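Local coordinates for protein probable TonB-dependent siderophore receptor PiuA (PDB 5FP1) that probably binds iron-chelating siderophores at the cell surface and carries them across the bacterial outer membrane in the first step of iron uptake, at residues A[40-45]-A[118-123]; A[477-482]-A[527-532]; A[569-574]-A[587-592]. All coordinates share one frame; numbering follows the deposited sequence.

Contact 1. Residues A[40-45]-A[118-123]; sequences TPKSVS and EVTKGS
The ammonium of Lys42 ends on a backbone carbonyl, NZ donating a hydrogen bond of 2.7 Å to Ser123 O from a position tilted out of the carbonyl plane. To get there the chain leaves with CG anti to the backbone N (chi1 -159°), runs almost straight, and bends only at its last torsion. On the way CE passes the methyl of Thr120, 3.8 Å from CG2, the two side chains crossing obliquely. A long, flexible residue suits this place, because its carbons can lie against a methyl while its charged tip answers a buried carbonyl. Gly122 precedes Ser123 with a positive phi (106°); at its backbone angles a CB would jam against the carbonyl O of Lys121, which by itself calls for glycine.

Residues up to Ser45 belong to an outermost strand of the small mixed sheet in the plug, the domain that fills the barrel of a TonB-dependent receptor, and they run antiparallel to 118-121. Ser45 and Val119 are a hydrogen-bonded pair, with Val119 N to Ser45 O at 2.7 Å and Ser45 N to Val119 O at 2.9 Å. Lys121 N bonds to Ser43 O at 2.9 Å, while a water links Ser43 N and Lys121 O, accepting from the first and donating to the second at 2.6 Å.

Lys121 lies along the face shared by Ser43 and Ser45, its CB against that of Ser43. A twist at chi3 (-140°) carries NZ to 3.0 Å from Ser45 OG, which accepts from it and lies close against CE as well, a serine being short enough to sit under the end of the lysine chain. The Ser43 hydroxyl bonds instead to Glu524 of the barrel wall. Val44 and Thr120 occupy the other face of the strands, where both touch Phe33.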
ATOM      1  N   THR A  40     -21.923  -6.912   5.075  1.00 23.08           N
ATOM      2  CA  THR A  40     -20.683  -7.670   5.226  1.00 20.30           C
ATOM      3  C   THR A  40     -20.149  -7.416   6.625  1.00 17.63           C
ATOM      4  O   THR A  40     -19.991  -6.268   7.017  1.00 19.46           O
ATOM      5  CB  THR A  40     -19.680  -7.239   4.127  1.00 21.49           C
ATOM      6  OG1 THR A  40     -20.225  -7.545   2.830  1.00 23.29           O
ATOM      7  CG2 THR A  40     -18.324  -7.927   4.314  1.00 23.08           C
ATOM      8  N   PRO A  41     -19.900  -8.481   7.408  1.00 18.34           N
ATOM      9  CA  PRO A  41     -19.469  -8.334   8.795  1.00 23.21           C
ATOM     10  C   PRO A  41     -17.945  -8.136   8.917  1.00 19.50           C
ATOM     11  O   PRO A  41     -17.248  -8.908   9.583  1.00 20.89           O
ATOM     12  CB  PRO A  41     -19.934  -9.642   9.434  1.00 21.61           C
ATOM     13  CG  PRO A  41     -19.819 -10.637   8.306  1.00 23.91           C
ATOM     14  CD  PRO A  41     -20.172  -9.889   7.066  1.00 22.62           C
ATOM     15  N   LYS A  42     -17.457  -7.089   8.264  1.00 22.30           N
ATOM     16  CA  LYS A  42     -16.032  -6.811   8.167  1.00 22.51           C
ATOM     17  C   LYS A  42     -15.894  -5.366   7.773  1.00 22.75           C
ATOM     18  O   LYS A  42     -16.747  -4.835   7.068  1.00 22.16           O
ATOM     19  CB  LYS A  42     -15.409  -7.709   7.097  1.00 26.40           C
ATOM     20  CG  LYS A  42     -13.900  -7.892   7.218  1.00 27.41           C
ATOM     21  CD  LYS A  42     -13.410  -8.995   6.293  1.00 29.07           C
ATOM     22  CE  LYS A  42     -12.000  -9.407   6.664  1.00 31.39           C
ATOM     23  NZ  LYS A  42     -11.991 -10.302   7.856  1.00 29.98           N
ATOM     24  N   SER A  43     -14.833  -4.711   8.232  1.00 20.42           N
ATOM     25  CA  SER A  43     -14.590  -3.323   7.838  1.00 18.12           C
ATOM     26  C   SER A  43     -13.926  -3.252   6.485  1.00 22.01           C
ATOM     27  O   SER A  43     -12.870  -3.856   6.257  1.00 20.62           O
ATOM     28  CB  SER A  43     -13.729  -2.630   8.863  1.00 20.18           C
ATOM     29  OG  SER A  43     -14.366  -2.624  10.134  1.00 22.17           O
ATOM     30  N   VAL A  44     -14.542  -2.500   5.593  1.00 18.23           N
ATOM     31  CA  VAL A  44     -14.000  -2.275   4.241  1.00 21.04           C
ATOM     32  C   VAL A  44     -14.230  -0.812   3.907  1.00 24.62           C
ATOM     33  O   VAL A  44     -15.348  -0.296   4.111  1.00 24.75           O
ATOM     34  CB  VAL A  44     -14.731  -3.117   3.190  1.00 20.55           C
ATOM     35  CG1 VAL A  44     -14.121  -2.914   1.796  1.00 25.70           C
ATOM     36  CG2 VAL A  44     -14.737  -4.579   3.545  1.00 26.06           C
ATOM     37  N   SER A  45     -13.163  -0.112   3.514  1.00 21.60           N
ATOM     38  CA  SER A  45     -13.267   1.266   3.025  1.00 25.06           C
ATOM     39  C   SER A  45     -12.960   1.275   1.531  1.00 27.12           C
ATOM     40  O   SER A  45     -11.989   0.656   1.078  1.00 24.48           O
ATOM     41  CB  SER A  45     -12.262   2.185   3.699  1.00 24.41           C
ATOM     42  OG  SER A  45     -12.580   2.397   5.068  1.00 35.81           O
ATOM     43  N   GLU A 118      -9.890  -0.613  -2.729  1.00 16.62           N
ATOM     44  CA  GLU A 118     -10.633  -1.218  -1.646  1.00 17.62           C
ATOM     45  C   GLU A 118      -9.693  -1.640  -0.542  1.00 18.23           C
ATOM     46  O   GLU A 118      -8.786  -2.497  -0.752  1.00 17.64           O
ATOM     47  CB  GLU A 118     -11.433  -2.409  -2.166  1.00 18.83           C
ATOM     48  CG  GLU A 118     -12.381  -2.028  -3.291  1.00 20.76           C
ATOM     49  CD  GLU A 118     -13.349  -3.126  -3.674  1.00 22.75           C
ATOM     50  OE1 GLU A 118     -13.308  -4.245  -3.084  1.00 21.79           O
ATOM     51  OE2 GLU A 118     -14.155  -2.853  -4.579  1.00 22.68           O
ATOM     52  N   VAL A 119      -9.897  -1.058   0.638  1.00 16.93           N
ATOM     53  CA  VAL A 119      -9.074  -1.383   1.806  1.00 16.45           C
ATOM     54  C   VAL A 119      -9.853  -2.272   2.771  1.00 19.88           C
ATOM     55  O   VAL A 119     -10.821  -1.825   3.417  1.00 19.58           O
ATOM     56  CB  VAL A 119      -8.628  -0.121   2.524  1.00 19.53           C
ATOM     57  CG1 VAL A 119      -7.663  -0.446   3.649  1.00 21.99           C
ATOM     58  CG2 VAL A 119      -7.969   0.858   1.539  1.00 23.32           C
ATOM     59  N   THR A 120      -9.421  -3.519   2.888  1.00 17.41           N
ATOM     60  CA  THR A 120      -9.983  -4.427   3.856  1.00 19.46           C
ATOM     61  C   THR A 120      -9.245  -4.167   5.140  1.00 20.07           C
ATOM     62  O   THR A 120      -8.004  -4.159   5.166  1.00 18.58           O
ATOM     63  CB  THR A 120      -9.832  -5.892   3.418  1.00 20.63           C
ATOM     64  OG1 THR A 120     -10.602  -6.095   2.231  1.00 19.07           O
ATOM     65  CG2 THR A 120     -10.321  -6.831   4.496  1.00 23.83           C
ATOM     66  N   LYS A 121      -9.985  -3.949   6.219  1.00 17.91           N
ATOM     67  CA  LYS A 121      -9.365  -3.744   7.516  1.00 17.98           C
ATOM     68  C   LYS A 121      -9.743  -4.893   8.441  1.00 23.16           C
ATOM     69  O   LYS A 121     -10.925  -5.252   8.559  1.00 22.54           O
ATOM     70  CB  LYS A 121      -9.784  -2.382   8.101  1.00 24.21           C
ATOM     71  CG  LYS A 121      -9.400  -1.189   7.243  1.00 25.69           C
ATOM     72  CD  LYS A 121      -9.820   0.121   7.909  1.00 31.24           C
ATOM     73  CE  LYS A 121     -10.372   1.126   6.917  1.00 37.83           C
ATOM     74  NZ  LYS A 121     -11.012   2.313   7.580  1.00 44.09           N
ATOM     75  N   GLY A 122      -8.734  -5.483   9.081  1.00 19.10           N
ATOM     76  CA  GLY A 122      -8.902  -6.717   9.821  1.00 19.74           C
ATOM     77  C   GLY A 122      -8.299  -7.927   9.121  1.00 20.83           C
ATOM     78  O   GLY A 122      -8.182  -7.975   7.894  1.00 19.06           O
ATOM     79  N   SER A 123      -7.962  -8.923   9.919  1.00 18.57           N
ATOM     80  CA  SER A 123      -7.363 -10.167   9.456  1.00 18.89           C
ATOM     81  C   SER A 123      -8.172 -10.793   8.356  1.00 18.55           C
ATOM     82  O   SER A 123      -9.396 -10.914   8.457  1.00 18.98           O
ATOM     83  CB  SER A 123      -7.223 -11.125  10.637  1.00 16.57           C
ATOM     84  OG  SER A 123      -6.435 -10.522  11.656  1.00 16.84           O
TER
HETATM   85  O   HOH W   1     -12.897  -6.245   9.929  1.00 19.29           O

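Contact 2. Residues A[477-482]-A[527-532]; sequences KPTENG and TKWDFL. With C8E ((hydroxyethyloxy)tri(ethyloxy)octane), chain H.
The six-membered ring of Trp529 lies flat against Gly482, whose CA stands over one face, 3.5 Å from the ring centroid and only 15° off the normal: a CH-pi contact. Thr479 OG1, 3.7 Å from CZ3, and Pro478 CG, 4.1 Å from CH2, approach the same ring obliquely. Trp529 and Gly482 are a non-hydrogen-bonded antiparallel pair, and an aromatic laid over a cross-strand glycine fits the arrangement known as aromatic rescue of glycine. With CG anti to its own carbonyl carbon (chi1 -68°), the indole leans across the bare CA. Its NE1 donates to Thr527 OG1 at 2.8 Å along a bent path (133° at the hydrogen), which holds the pyrrole edge of the indole to its own strand; Thr527 OG1 also bonds to Ser483 O.

Residues 479-482 make a type I turn between neighbouring barrel strands, a short turn of the kind found at the periplasmic end of this family. Asn481 O accepts from Asp530 N at 2.8 Å and so joins the turn to the strand beyond. Lys477 curls back until NZ donates to Gly482 O (2.9 Å) and Glu480 O, from above both carbonyl planes, and it adds a salt bridge to Asp39 of the plug.

The octyl chain of a detergent molecule runs past Pro478 and the Thr479 methyl, C4 lying 3.4 Å from CG2. Indole, proline and methyl beside detergent are consistent with a position near the membrane interface, with the charged lysine tip turned to the plug.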
ATOM      1  N   LYS A 477     -30.044  -7.818  10.917  1.00 20.69           N
ATOM      2  CA  LYS A 477     -30.540  -6.612  10.288  1.00 19.30           C
ATOM      3  C   LYS A 477     -31.855  -6.104  10.954  1.00 25.16           C
ATOM      4  O   LYS A 477     -32.924  -6.659  10.703  1.00 25.14           O
ATOM      5  CB  LYS A 477     -30.769  -6.863   8.801  1.00 21.46           C
ATOM      6  CG  LYS A 477     -29.483  -7.218   8.032  1.00 24.80           C
ATOM      7  CD  LYS A 477     -29.698  -7.409   6.530  1.00 26.54           C
ATOM      8  CE  LYS A 477     -30.161  -6.163   5.819  1.00 25.19           C
ATOM      9  NZ  LYS A 477     -29.305  -4.978   6.104  1.00 25.03           N
ATOM     10  N   PRO A 478     -31.774  -5.035  11.763  1.00 25.30           N
ATOM     11  CA  PRO A 478     -33.006  -4.532  12.385  1.00 27.35           C
ATOM     12  C   PRO A 478     -33.999  -4.026  11.371  1.00 32.86           C
ATOM     13  O   PRO A 478     -35.202  -4.139  11.605  1.00 28.45           O
ATOM     14  CB  PRO A 478     -32.524  -3.381  13.257  1.00 24.17           C
ATOM     15  CG  PRO A 478     -31.090  -3.713  13.540  1.00 28.77           C
ATOM     16  CD  PRO A 478     -30.607  -4.294  12.247  1.00 23.79           C
ATOM     17  N   THR A 479     -33.487  -3.446  10.287  1.00 27.68           N
ATOM     18  CA  THR A 479     -34.260  -3.048   9.120  1.00 28.35           C
ATOM     19  C   THR A 479     -33.425  -3.372   7.894  1.00 32.22           C
ATOM     20  O   THR A 479     -32.241  -3.751   8.015  1.00 25.59           O
ATOM     21  CB  THR A 479     -34.534  -1.527   9.075  1.00 36.92           C
ATOM     22  OG1 THR A 479     -33.326  -0.827   8.731  1.00 40.99           O
ATOM     23  CG2 THR A 479     -35.026  -1.020  10.380  1.00 36.77           C
ATOM     24  N   GLU A 480     -34.006  -3.208   6.708  1.00 24.26           N
ATOM     25  CA  GLU A 480     -33.272  -3.581   5.499  1.00 30.59           C
ATOM     26  C   GLU A 480     -32.033  -2.675   5.300  1.00 29.43           C
ATOM     27  O   GLU A 480     -31.065  -3.080   4.656  1.00 30.76           O
ATOM     28  CB  GLU A 480     -34.173  -3.577   4.263  1.00 31.55           C
ATOM     29  CG  GLU A 480     -34.546  -2.194   3.806  1.00 39.33           C
ATOM     30  CD  GLU A 480     -35.505  -2.205   2.620  1.00 57.30           C
ATOM     31  OE1 GLU A 480     -35.358  -3.073   1.733  1.00 69.02           O
ATOM     32  OE2 GLU A 480     -36.404  -1.336   2.575  1.00 64.83           O
ATOM     33  N   ASN A 481     -32.056  -1.484   5.895  1.00 27.55           N
ATOM     34  CA  ASN A 481     -30.989  -0.509   5.719  1.00 29.19           C
ATOM     35  C   ASN A 481     -29.962  -0.514   6.858  1.00 25.38           C
ATOM     36  O   ASN A 481     -29.112   0.372   6.938  1.00 28.20           O
ATOM     37  CB  ASN A 481     -31.596   0.883   5.617  1.00 28.24           C
ATOM     38  CG  ASN A 481     -32.324   1.121   4.301  1.00 34.59           C
ATOM     39  OD1 ASN A 481     -31.950   0.603   3.264  1.00 36.35           O
ATOM     40  ND2 ASN A 481     -33.374   1.922   4.350  1.00 38.52           N
ATOM     41  N   GLY A 482     -30.071  -1.473   7.764  1.00 24.19           N
ATOM     42  CA  GLY A 482     -29.195  -1.533   8.919  1.00 25.97           C
ATOM     43  C   GLY A 482     -28.619  -2.897   9.163  1.00 23.76           C
ATOM     44  O   GLY A 482     -29.186  -3.894   8.742  1.00 26.22           O
ATOM     45  N   THR A 527     -21.547  -1.948  13.425  1.00 19.81           N
ATOM     46  CA  THR A 527     -22.843  -1.615  12.882  1.00 21.56           C
ATOM     47  C   THR A 527     -22.677  -0.745  11.641  1.00 21.76           C
ATOM     48  O   THR A 527     -21.724   0.057  11.528  1.00 22.60           O
ATOM     49  CB  THR A 527     -23.748  -0.962  13.969  1.00 24.73           C
ATOM     50  OG1 THR A 527     -25.096  -0.850  13.471  1.00 27.83           O
ATOM     51  CG2 THR A 527     -23.229   0.402  14.339  1.00 29.91           C
ATOM     52  N   LYS A 528     -23.574  -0.940  10.686  1.00 20.41           N
ATOM     53  CA  LYS A 528     -23.581  -0.187   9.435  1.00 21.17           C
ATOM     54  C   LYS A 528     -25.002   0.219   9.073  1.00 23.93           C
ATOM     55  O   LYS A 528     -25.917  -0.575   9.241  1.00 21.63           O
ATOM     56  CB  LYS A 528     -23.011  -1.039   8.296  1.00 21.67           C
ATOM     57  CG  LYS A 528     -21.599  -1.604   8.546  1.00 22.74           C
ATOM     58  CD  LYS A 528     -20.986  -2.190   7.275  1.00 21.43           C
ATOM     59  CE  LYS A 528     -19.687  -2.929   7.607  1.00 21.99           C
ATOM     60  NZ  LYS A 528     -19.106  -3.515   6.377  1.00 20.92           N
ATOM     61  N   TRP A 529     -25.162   1.418   8.521  1.00 21.94           N
ATOM     62  CA  TRP A 529     -26.498   1.974   8.220  1.00 26.80           C
ATOM     63  C   TRP A 529     -26.480   2.768   6.950  1.00 25.69           C
ATOM     64  O   TRP A 529     -25.634   3.656   6.785  1.00 28.48           O
ATOM     65  CB  TRP A 529     -26.989   2.878   9.358  1.00 26.32           C
ATOM     66  CG  TRP A 529     -27.267   2.082  10.547  1.00 31.09           C
ATOM     67  CD1 TRP A 529     -26.369   1.683  11.496  1.00 32.82           C
ATOM     68  CD2 TRP A 529     -28.524   1.478  10.898  1.00 29.39           C
ATOM     69  NE1 TRP A 529     -26.995   0.878  12.429  1.00 34.45           N
ATOM     70  CE2 TRP A 529     -28.311   0.727  12.080  1.00 27.73           C
ATOM     71  CE3 TRP A 529     -29.804   1.518  10.344  1.00 35.02           C
ATOM     72  CZ2 TRP A 529     -29.333   0.019  12.714  1.00 33.08           C
ATOM     73  CZ3 TRP A 529     -30.823   0.810  10.982  1.00 31.66           C
ATOM     74  CH2 TRP A 529     -30.577   0.072  12.150  1.00 33.01           C
ATOM     75  N   ASP A 530     -27.410   2.456   6.051  1.00 24.77           N
ATOM     76  CA  ASP A 530     -27.738   3.351   4.938  1.00 27.47           C
ATOM     77  C   ASP A 530     -28.849   4.296   5.372  1.00 33.94           C
ATOM     78  O   ASP A 530     -29.855   3.832   5.895  1.00 31.53           O
ATOM     79  CB  ASP A 530     -28.219   2.561   3.719  1.00 29.70           C
ATOM     80  CG  ASP A 530     -27.084   2.077   2.830  1.00 37.47           C
ATOM     81  OD1 ASP A 530     -25.898   2.225   3.193  1.00 27.92           O
ATOM     82  OD2 ASP A 530     -27.395   1.518   1.768  1.00 40.36           O
ATOM     83  N   PHE A 531     -28.664   5.597   5.124  1.00 30.69           N
ATOM     84  CA  PHE A 531     -29.567   6.668   5.559  1.00 33.83           C
ATOM     85  C   PHE A 531     -29.946   7.543   4.389  1.00 35.89           C
ATOM     86  O   PHE A 531     -29.304   7.513   3.325  1.00 32.84           O
ATOM     87  CB  PHE A 531     -28.883   7.651   6.518  1.00 40.99           C
ATOM     88  CG  PHE A 531     -28.584   7.111   7.858  1.00 43.10           C
ATOM     89  CD1 PHE A 531     -29.610   6.827   8.752  1.00 48.38           C
ATOM     90  CD2 PHE A 531     -27.268   6.938   8.259  1.00 43.54           C
ATOM     91  CE1 PHE A 531     -29.337   6.337  10.021  1.00 51.17           C
ATOM     92  CE2 PHE A 531     -26.986   6.458   9.534  1.00 48.94           C
ATOM     93  CZ  PHE A 531     -28.022   6.157  10.415  1.00 50.70           C
ATOM     94  N   LEU A 532     -30.939   8.401   4.632  1.00 35.30           N
ATOM     95  CA  LEU A 532     -31.344   9.425   3.665  1.00 33.87           C
ATOM     96  C   LEU A 532     -31.646   8.837   2.339  1.00 30.25           C
ATOM     97  O   LEU A 532     -31.048   9.226   1.335  1.00 36.23           O
ATOM     98  CB  LEU A 532     -30.249  10.465   3.456  1.00 37.34           C
ATOM     99  CG  LEU A 532     -30.056  11.564   4.486  1.00 43.07           C
ATOM    100  CD1 LEU A 532     -29.165  12.639   3.878  1.00 49.49           C
ATOM    101  CD2 LEU A 532     -31.393  12.162   4.910  1.00 51.50           C
TER
HETATM  102  C1  C8E H1722     -38.563   0.168  11.559  1.00 57.19           C
HETATM  103  C2  C8E H1722     -37.848  -0.897  12.368  1.00 45.62           C
HETATM  104  C3  C8E H1722     -37.233  -0.321  13.633  1.00 45.21           C
HETATM  105  C4  C8E H1722     -35.716  -0.231  13.584  1.00 45.10           C
HETATM  106  C5  C8E H1722     -35.143   0.086  14.956  1.00 48.75           C
HETATM  107  C6  C8E H1722     -33.633  -0.075  14.950  1.00 52.76           C
HETATM  108  C7  C8E H1722     -33.017   0.435  16.248  1.00 59.40           C
HETATM  109  C8  C8E H1722     -31.559   0.823  16.026  1.00 60.12           C
HETATM  110  O9  C8E H1722     -30.664  -0.177  16.512  1.00 66.71           O
HETATM  111  C10 C8E H1722     -29.380   0.370  16.825  1.00 57.09           C
HETATM  112  C11 C8E H1722     -28.369  -0.766  16.940  1.00 64.83           C
HETATM  113  O12 C8E H1722     -27.172  -0.309  17.565  1.00 58.11           O

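Contact 3. Residues A[569-574]-A[587-592]; sequences GFELGL and GYTYLD
A beta hairpin of the barrel wall, strands 558-575 and 582-597, supplies this contact, its two strands almost exactly antiparallel (176°). Phe570 pairs with Tyr590 and Leu572 with Tyr588 as hydrogen-bonded pairs, each closed by two backbone bonds of 2.9 Å, such as Phe570 N to Tyr590 O.

Phe570 O takes a second donor. Thr589 holds OG1 anti to its backbone N (chi1 -170°), which swings the hydroxyl across to donate to that carbonyl at 3.0 Å, tilted from the carbonyl plane, whereas Tyr590 N lies in it. Beside Thr589, pointing the same way, runs Glu571, its CG 3.5 Å from OG1. A water ties their ends together, donating to Glu571 OE2 at 2.5 Å and to Thr589 OG1 at 2.9 Å. Glu571 OE1 forms a salt bridge with Arg88 of the plug. Gly569, having no side chain, lets Leu591 lean over it, CD2 standing 4.3 Å from CA.

On the other face the side chains of Phe570 and Tyr588, which are not directly paired, cross at about a right angle and meet edge to edge, Phe570 CD2 being 3.9 Å from Tyr588 CE2. The Tyr588 hydroxyl bonds to Gln624 on the next strand, and a detergent molecule lies close to its side chain.

The hairpin thus separates two chemistries: an aromatic and aliphatic face suited to lipid, and a face with carboxylate, hydroxyl and water turned to the plug, where Arg88 would probably stabilise the negative charge of Glu571.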
ATOM      1  N   GLY A 569      -9.126  -1.166  18.949  1.00 17.21           N
ATOM      2  CA  GLY A 569      -9.455   0.014  18.203  1.00 19.26           C
ATOM      3  C   GLY A 569     -10.909   0.242  17.920  1.00 22.14           C
ATOM      4  O   GLY A 569     -11.765  -0.635  18.147  1.00 21.12           O
ATOM      5  N   PHE A 570     -11.146   1.424  17.385  1.00 19.92           N
ATOM      6  CA  PHE A 570     -12.456   1.900  16.984  1.00 21.13           C
ATOM      7  C   PHE A 570     -12.330   2.630  15.657  1.00 20.94           C
ATOM      8  O   PHE A 570     -11.397   3.426  15.441  1.00 21.54           O
ATOM      9  CB  PHE A 570     -12.998   2.846  18.061  1.00 24.12           C
ATOM     10  CG  PHE A 570     -14.223   3.591  17.649  1.00 25.51           C
ATOM     11  CD1 PHE A 570     -15.419   2.935  17.476  1.00 30.14           C
ATOM     12  CD2 PHE A 570     -14.191   4.957  17.485  1.00 34.73           C
ATOM     13  CE1 PHE A 570     -16.568   3.629  17.130  1.00 30.07           C
ATOM     14  CE2 PHE A 570     -15.327   5.655  17.111  1.00 34.98           C
ATOM     15  CZ  PHE A 570     -16.517   4.987  16.932  1.00 31.06           C
ATOM     16  N   GLU A 571     -13.252   2.358  14.745  1.00 17.25           N
ATOM     17  CA  GLU A 571     -13.255   3.028  13.457  1.00 18.15           C
ATOM     18  C   GLU A 571     -14.674   3.516  13.186  1.00 22.40           C
ATOM     19  O   GLU A 571     -15.651   2.815  13.464  1.00 22.89           O
ATOM     20  CB  GLU A 571     -12.824   2.068  12.307  1.00 20.26           C
ATOM     21  CG  GLU A 571     -11.338   1.749  12.243  1.00 24.41           C
ATOM     22  CD  GLU A 571     -10.976   0.447  11.489  1.00 24.15           C
ATOM     23  OE1 GLU A 571     -11.875  -0.269  10.957  1.00 23.90           O
ATOM     24  OE2 GLU A 571      -9.774   0.115  11.487  1.00 22.94           O
ATOM     25  N   LEU A 572     -14.771   4.674  12.571  1.00 21.76           N
ATOM     26  CA  LEU A 572     -16.041   5.268  12.136  1.00 23.22           C
ATOM     27  C   LEU A 572     -15.852   5.827  10.722  1.00 25.51           C
ATOM     28  O   LEU A 572     -14.816   6.414  10.412  1.00 23.01           O
ATOM     29  CB  LEU A 572     -16.401   6.378  13.110  1.00 27.04           C
ATOM     30  CG  LEU A 572     -17.759   7.049  13.170  1.00 40.27           C
ATOM     31  CD1 LEU A 572     -18.805   6.113  13.744  1.00 41.54           C
ATOM     32  CD2 LEU A 572     -17.604   8.262  14.084  1.00 42.29           C
ATOM     33  N   GLY A 573     -16.844   5.631   9.861  1.00 22.43           N
ATOM     34  CA  GLY A 573     -16.800   6.091   8.481  1.00 23.70           C
ATOM     35  C   GLY A 573     -18.146   6.677   8.074  1.00 26.18           C
ATOM     36  O   GLY A 573     -19.190   6.223   8.545  1.00 24.46           O
ATOM     37  N   LEU A 574     -18.121   7.698   7.230  1.00 25.14           N
ATOM     38  CA  LEU A 574     -19.352   8.325   6.714  1.00 25.69           C
ATOM     39  C   LEU A 574     -19.114   8.758   5.287  1.00 23.93           C
ATOM     40  O   LEU A 574     -18.208   9.549   5.032  1.00 25.70           O
ATOM     41  CB  LEU A 574     -19.769   9.537   7.574  1.00 25.63           C
ATOM     42  CG  LEU A 574     -21.005  10.308   7.077  1.00 29.35           C
ATOM     43  CD1 LEU A 574     -22.268   9.474   7.194  1.00 34.48           C
ATOM     44  CD2 LEU A 574     -21.178  11.620   7.827  1.00 31.82           C
ATOM     45  N   GLY A 587     -13.743   9.930   7.951  1.00 21.25           N
ATOM     46  CA  GLY A 587     -13.369   8.803   8.789  1.00 23.38           C
ATOM     47  C   GLY A 587     -12.669   9.181  10.059  1.00 22.53           C
ATOM     48  O   GLY A 587     -11.992  10.190  10.127  1.00 21.22           O
ATOM     49  N   TYR A 588     -12.803   8.341  11.076  1.00 19.89           N
ATOM     50  CA  TYR A 588     -12.091   8.538  12.313  1.00 20.32           C
ATOM     51  C   TYR A 588     -11.607   7.203  12.831  1.00 19.96           C
ATOM     52  O   TYR A 588     -12.275   6.172  12.653  1.00 20.36           O
ATOM     53  CB  TYR A 588     -13.002   9.203  13.364  1.00 22.79           C
ATOM     54  CG  TYR A 588     -12.397   9.184  14.732  1.00 23.06           C
ATOM     55  CD1 TYR A 588     -11.480  10.147  15.116  1.00 25.00           C
ATOM     56  CD2 TYR A 588     -12.706   8.185  15.633  1.00 23.61           C
ATOM     57  CE1 TYR A 588     -10.896  10.113  16.360  1.00 22.27           C
ATOM     58  CE2 TYR A 588     -12.118   8.146  16.871  1.00 23.43           C
ATOM     59  CZ  TYR A 588     -11.230   9.116  17.232  1.00 26.72           C
ATOM     60  OH  TYR A 588     -10.632   9.056  18.465  1.00 26.48           O
ATOM     61  N   THR A 589     -10.477   7.200  13.524  1.00 19.06           N
ATOM     62  CA  THR A 589     -10.026   5.962  14.154  1.00 18.49           C
ATOM     63  C   THR A 589      -9.260   6.230  15.427  1.00 22.20           C
ATOM     64  O   THR A 589      -8.530   7.217  15.525  1.00 21.30           O
ATOM     65  CB  THR A 589      -9.196   5.078  13.163  1.00 20.84           C
ATOM     66  OG1 THR A 589      -8.966   3.783  13.740  1.00 20.31           O
ATOM     67  CG2 THR A 589      -7.865   5.725  12.797  1.00 19.56           C
ATOM     68  N   TYR A 590      -9.489   5.369  16.412  1.00 19.81           N
ATOM     69  CA  TYR A 590      -8.732   5.339  17.638  1.00 19.12           C
ATOM     70  C   TYR A 590      -8.064   3.974  17.734  1.00 21.67           C
ATOM     71  O   TYR A 590      -8.714   2.936  17.587  1.00 21.61           O
ATOM     72  CB  TYR A 590      -9.648   5.591  18.852  1.00 22.75           C
ATOM     73  CG  TYR A 590      -8.861   5.753  20.116  1.00 27.39           C
ATOM     74  CD1 TYR A 590      -8.387   4.659  20.809  1.00 32.45           C
ATOM     75  CD2 TYR A 590      -8.547   7.018  20.597  1.00 32.78           C
ATOM     76  CE1 TYR A 590      -7.611   4.819  21.948  1.00 38.73           C
ATOM     77  CE2 TYR A 590      -7.790   7.182  21.725  1.00 40.49           C
ATOM     78  CZ  TYR A 590      -7.330   6.081  22.402  1.00 43.67           C
ATOM     79  OH  TYR A 590      -6.581   6.271  23.538  1.00 61.34           O
ATOM     80  N   LEU A 591      -6.750   3.964  17.933  1.00 21.38           N
ATOM     81  CA  LEU A 591      -6.002   2.725  17.900  1.00 19.02           C
ATOM     82  C   LEU A 591      -5.080   2.626  19.094  1.00 22.11           C
ATOM     83  O   LEU A 591      -4.038   3.288  19.157  1.00 27.82           O
ATOM     84  CB  LEU A 591      -5.182   2.620  16.602  1.00 20.94           C
ATOM     85  CG  LEU A 591      -5.972   2.664  15.307  1.00 19.30           C
ATOM     86  CD1 LEU A 591      -5.050   2.884  14.111  1.00 22.19           C
ATOM     87  CD2 LEU A 591      -6.733   1.372  15.140  1.00 21.61           C
ATOM     88  N   ASP A 592      -5.457   1.778  20.033  1.00 20.21           N
ATOM     89  CA  ASP A 592      -4.685   1.549  21.229  1.00 19.65           C
ATOM     90  C   ASP A 592      -3.803   0.311  21.026  1.00 21.62           C
ATOM     91  O   ASP A 592      -4.240  -0.834  21.197  1.00 19.36           O
ATOM     92  CB  ASP A 592      -5.631   1.391  22.420  1.00 22.80           C
ATOM     93  CG  ASP A 592      -4.901   1.193  23.728  1.00 27.29           C
ATOM     94  OD1 ASP A 592      -3.714   1.536  23.835  1.00 30.99           O
ATOM     95  OD2 ASP A 592      -5.518   0.637  24.645  1.00 38.84           O
TER
HETATM   96  O   HOH W   2      -8.117   2.006  11.629  1.00 21.61           O

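How the contacts relate
Contact 1 is buried within the plug, whereas contacts 2 and 3 belong to the barrel wall and are each partly buried. The wall meets contact 1 at two places. Lys528, on the strand of contact 2, sends NZ to the carbonyls of Lys42 and Thr40 in probable hydrogen bonds, while Glu571 of contact 3 packs against Ser43 and Lys121. Contacts 2 and 3 do not touch, though their strands 518-531 and 558-575 are separated by just one other, 536-555. In the plug, lysine tips reach carbonyl and hydroxyl oxygens; in the wall, aromatic rings lie near bound detergent, at a short turn in contact 2 and along a regular hairpin in contact 3.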